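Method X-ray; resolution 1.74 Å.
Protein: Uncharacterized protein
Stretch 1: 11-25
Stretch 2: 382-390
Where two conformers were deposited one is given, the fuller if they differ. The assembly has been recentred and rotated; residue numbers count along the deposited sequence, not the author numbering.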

# COMPACT_ATOMS: atom_id res chain seq x y z
N LYS A 11 -10.70 -10.21 16.89
CA LYS A 11 -11.30 -10.83 15.73
C LYS A 11 -11.88 -9.76 14.81
O LYS A 11 -12.42 -8.75 15.28
CB LYS A 11 -12.36 -11.83 16.16
CG LYS A 11 -11.74 -13.02 16.85
CD LYS A 11 -12.75 -14.09 17.22
CE LYS A 11 -12.02 -15.34 17.72
NZ LYS A 11 -12.93 -16.49 18.07
N GLY A 12 -11.78 -10.01 13.52
CA GLY A 12 -12.27 -9.08 12.51
C GLY A 12 -12.97 -9.79 11.39
O GLY A 12 -12.87 -11.01 11.27
N TYR A 13 -13.70 -9.03 10.59
CA TYR A 13 -14.38 -9.60 9.43
C TYR A 13 -13.42 -10.39 8.54
O TYR A 13 -12.36 -9.87 8.24
CB TYR A 13 -14.94 -8.46 8.59
CG TYR A 13 -15.89 -8.88 7.52
CD1 TYR A 13 -17.15 -9.38 7.83
CD2 TYR A 13 -15.55 -8.75 6.17
CE1 TYR A 13 -18.05 -9.76 6.84
CE2 TYR A 13 -16.45 -9.12 5.17
CZ TYR A 13 -17.69 -9.62 5.51
OH TYR A 13 -18.58 -9.96 4.52
N SER A 14 -13.83 -11.59 8.12
CA SER A 14 -13.00 -12.45 7.27
C SER A 14 -13.68 -12.97 6.00
O SER A 14 -13.09 -13.75 5.23
CB SER A 14 -12.47 -13.66 8.09
OG SER A 14 -11.52 -13.23 9.05
N CYS A 15 -14.92 -12.56 5.74
CA CYS A 15 -15.65 -13.13 4.61
C CYS A 15 -15.18 -12.59 3.26
O CYS A 15 -15.41 -13.22 2.22
CB CYS A 15 -17.15 -12.91 4.76
SG CYS A 15 -17.90 -13.73 6.19
N THR A 16 -14.58 -11.39 3.28
CA THR A 16 -13.83 -10.84 2.17
C THR A 16 -12.45 -10.42 2.68
O THR A 16 -12.19 -10.46 3.87
CB THR A 16 -14.50 -9.59 1.55
OG1 THR A 16 -14.33 -8.49 2.47
CG2 THR A 16 -15.97 -9.82 1.22
N SER A 17 -11.58 -9.98 1.77
CA SER A 17 -10.22 -9.53 2.09
C SER A 17 -10.12 -8.04 2.40
O SER A 17 -9.03 -7.49 2.39
CB SER A 17 -9.28 -9.84 0.91
OG SER A 17 -9.78 -9.31 -0.30
N VAL A 18 -11.24 -7.38 2.70
CA VAL A 18 -11.27 -5.94 2.93
C VAL A 18 -10.26 -5.45 3.98
O VAL A 18 -9.67 -4.36 3.84
CB VAL A 18 -12.72 -5.43 3.19
CG1 VAL A 18 -13.22 -5.84 4.56
CG2 VAL A 18 -12.78 -3.91 3.00
N ASN A 19 -10.02 -6.27 5.00
CA ASN A 19 -9.06 -5.86 6.04
C ASN A 19 -7.62 -6.11 5.65
O ASN A 19 -6.73 -5.61 6.34
CB ASN A 19 -9.33 -6.62 7.34
CG ASN A 19 -10.49 -6.07 8.13
OD1 ASN A 19 -10.86 -4.89 8.04
ND2 ASN A 19 -11.06 -6.92 8.95
N THR A 20 -7.38 -6.86 4.57
CA THR A 20 -6.06 -7.40 4.26
C THR A 20 -5.67 -7.21 2.76
O THR A 20 -5.34 -8.16 2.07
CB THR A 20 -6.01 -8.90 4.62
OG1 THR A 20 -7.03 -9.61 3.87
CG2 THR A 20 -6.23 -9.12 6.11
N THR A 21 -5.77 -5.99 2.25
CA THR A 21 -5.28 -5.73 0.90
C THR A 21 -3.93 -5.02 0.99
O THR A 21 -3.57 -4.43 2.02
CB THR A 21 -6.23 -4.87 0.05
OG1 THR A 21 -6.05 -3.48 0.38
CG2 THR A 21 -7.70 -5.31 0.22
N VAL A 22 -3.17 -5.13 -0.10
CA VAL A 22 -1.82 -4.58 -0.17
C VAL A 22 -1.86 -3.05 -0.13
O VAL A 22 -0.87 -2.42 0.23
CB VAL A 22 -1.10 -5.10 -1.45
CG1 VAL A 22 -1.64 -4.40 -2.70
CG2 VAL A 22 0.39 -4.92 -1.35
N PHE A 23 -3.02 -2.46 -0.44
CA PHE A 23 -3.15 -1.03 -0.62
C PHE A 23 -3.79 -0.31 0.58
O PHE A 23 -4.18 0.84 0.49
CB PHE A 23 -3.84 -0.67 -1.94
CG PHE A 23 -5.17 -1.32 -2.15
CD1 PHE A 23 -6.33 -0.75 -1.64
CD2 PHE A 23 -5.28 -2.48 -2.91
CE1 PHE A 23 -7.55 -1.37 -1.83
CE2 PHE A 23 -6.50 -3.09 -3.11
CZ PHE A 23 -7.64 -2.54 -2.57
N ARG A 24 -3.83 -0.98 1.73
CA ARG A 24 -4.12 -0.29 2.97
C ARG A 24 -2.89 0.53 3.39
O ARG A 24 -1.85 -0.02 3.73
CB ARG A 24 -4.51 -1.31 4.04
CG ARG A 24 -5.80 -2.06 3.68
CD ARG A 24 -6.50 -2.71 4.89
NE ARG A 24 -6.80 -1.72 5.92
CZ ARG A 24 -6.92 -1.93 7.24
NH1 ARG A 24 -6.92 -3.16 7.77
NH2 ARG A 24 -7.11 -0.88 8.04
N ASN A 25 -3.03 1.85 3.35
CA ASN A 25 -1.91 2.76 3.58
C ASN A 25 -2.37 3.81 4.58
O ASN A 25 -2.72 4.94 4.17
CB ASN A 25 -1.48 3.41 2.25
CG ASN A 25 -0.65 2.45 1.38
OD1 ASN A 25 0.47 2.10 1.74
ND2 ASN A 25 -1.20 2.01 0.29
N LEU A 382 3.81 -6.65 10.79
CA LEU A 382 2.80 -6.92 9.77
C LEU A 382 1.41 -7.08 10.37
O LEU A 382 1.23 -7.72 11.43
CB LEU A 382 3.17 -8.21 9.02
CG LEU A 382 4.51 -8.27 8.29
CD1 LEU A 382 4.83 -9.68 7.81
CD2 LEU A 382 4.46 -7.32 7.11
N PHE A 383 0.43 -6.55 9.65
CA PHE A 383 -0.99 -6.80 9.87
C PHE A 383 -1.32 -8.18 9.29
O PHE A 383 -1.26 -8.38 8.07
CB PHE A 383 -1.85 -5.71 9.19
CG PHE A 383 -3.35 -5.78 9.50
CD1 PHE A 383 -4.14 -6.81 8.99
CD2 PHE A 383 -3.96 -4.82 10.29
CE1 PHE A 383 -5.52 -6.89 9.27
CE2 PHE A 383 -5.32 -4.88 10.56
CZ PHE A 383 -6.12 -5.92 10.06
N VAL A 384 -1.67 -9.12 10.14
CA VAL A 384 -1.88 -10.51 9.72
C VAL A 384 -3.27 -10.98 10.17
O VAL A 384 -3.60 -10.91 11.34
CB VAL A 384 -0.79 -11.41 10.30
CG1 VAL A 384 -1.08 -12.88 10.02
CG2 VAL A 384 0.55 -11.04 9.69
N GLN A 385 -4.05 -11.50 9.23
CA GLN A 385 -5.39 -12.02 9.48
C GLN A 385 -5.76 -12.94 8.32
O GLN A 385 -5.56 -12.58 7.17
CB GLN A 385 -6.42 -10.89 9.52
CG GLN A 385 -7.79 -11.36 9.89
CD GLN A 385 -8.88 -10.38 9.62
OE1 GLN A 385 -8.71 -9.40 8.90
NE2 GLN A 385 -10.04 -10.65 10.20
N HIS A 386 -6.27 -14.11 8.66
CA HIS A 386 -6.85 -15.01 7.64
C HIS A 386 -8.14 -14.38 7.10
O HIS A 386 -9.04 -14.08 7.88
CB HIS A 386 -7.19 -16.33 8.31
CG HIS A 386 -7.84 -17.30 7.38
ND1 HIS A 386 -7.15 -18.36 6.82
CD2 HIS A 386 -9.10 -17.37 6.90
CE1 HIS A 386 -7.98 -19.05 6.05
NE2 HIS A 386 -9.17 -18.48 6.10
N THR A 387 -8.25 -14.25 5.79
CA THR A 387 -9.47 -13.80 5.16
C THR A 387 -9.72 -14.63 3.88
O THR A 387 -8.80 -15.22 3.33
CB THR A 387 -9.42 -12.29 4.76
OG1 THR A 387 -8.34 -12.07 3.85
CG2 THR A 387 -9.24 -11.41 5.94
N ARG A 388 -10.97 -14.61 3.43
CA ARG A 388 -11.39 -15.34 2.23
C ARG A 388 -11.73 -14.34 1.12
O ARG A 388 -12.04 -13.19 1.40
CB ARG A 388 -12.61 -16.23 2.55
CG ARG A 388 -12.96 -17.21 1.43
CD ARG A 388 -13.81 -18.39 1.86
NE ARG A 388 -13.21 -19.17 2.96
CZ ARG A 388 -13.75 -20.24 3.50
NH1 ARG A 388 -14.92 -20.70 3.04
NH2 ARG A 388 -13.14 -20.86 4.51
N GLN A 389 -11.65 -14.81 -0.12
CA GLN A 389 -12.13 -14.07 -1.29
C GLN A 389 -13.61 -14.37 -1.46
O GLN A 389 -13.96 -15.39 -2.09
CB GLN A 389 -11.40 -14.54 -2.54
CG GLN A 389 -11.95 -14.01 -3.86
CD GLN A 389 -11.07 -12.93 -4.46
OE1 GLN A 389 -10.66 -13.01 -5.63
NE2 GLN A 389 -10.75 -11.92 -3.65
N GLY A 390 -14.47 -13.49 -0.94
CA GLY A 390 -15.93 -13.70 -0.96
C GLY A 390 -16.63 -13.18 -2.20
O GLY A 390 -17.20 -13.95 -2.99
O HOH W 1 -12.17 -10.44 -1.20

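The most unusual feature of this contact is the amide of Gln385, which reaches into a cluster of oxygen atoms from stretch 1. Its NE2 lies 3.0 Å from Gly12 O and 3.1 Å from Tyr13 O. The approach to Tyr13 O is a weak hydrogen bond, with an angle of 130° at the hydrogen. Ser14 OG is also close, 3.2 Å from Gln385 NE2, but the angle is too poor for a hydrogen bond. The side chain gets this far because chi1 and chi2 of Gln385 are both t, so it is extended. The other end of the same amide faces Asn19. Asn19 ND2 gives a weak hydrogen bond to Gln385 OE1 at 3.4 Å, and Asn19 CB packs 3.2 Å from Gln385 OE1.

Ser14 turns its hydroxyl to the backbone of stretch 2. Ser14 OG donates to His386 O at 2.9 Å. Its carbonyl is used as well: Arg388 N donates to Ser14 O at 2.9 Å with an angle of 156°. These two bonds hold the backbone on both sides of Thr387, and the CA atoms of Ser14 and Thr387 are 4.3 Å apart.

Thr387 points toward stretch 1. Its OG1 is hydrogen-bonded to Thr20 OG1 at 2.8 Å, and either hydroxyl could be the donor. A type I turn from Ser17 to Thr20, closed by Thr20 N to Ser17 O at 2.8 Å, brings Thr20 back to this point. The methyl of Thr20 also packs on stretch 2, with Thr20 CG2 3.7 Å from Gln385 O.

Phe383 meets stretch 1 through its ring. Arg24 NH1 lies over one face, 3.6 Å from Phe383 CE2. The cation-pi geometry is long, 5.2 Å from Arg24 CZ to the ring centroid, so any attraction is weak at most. Arg24 NH1 also donates a near-linear hydrogen bond to Asn19 O within its own stretch, at 2.8 Å. That same Asn19 O is 3.4 Å from Phe383 CE1.

From the carbonyl of Arg388 onward the backbones stay close through CA-H...O contacts. Thr16 CA is 3.1 Å from Arg388 O, and Gly390 CA is 3.3 Å from Cys15 O. Gly390 fits here because it has no side chain: an ideal CB would sit 2.3 Å from Cys15 O, a clash. Water 1 bridges the stretches nearby. Water 1 accepts from Ser17 N at 3.1 Å and from Gln389 NE2 at 3.2 Å.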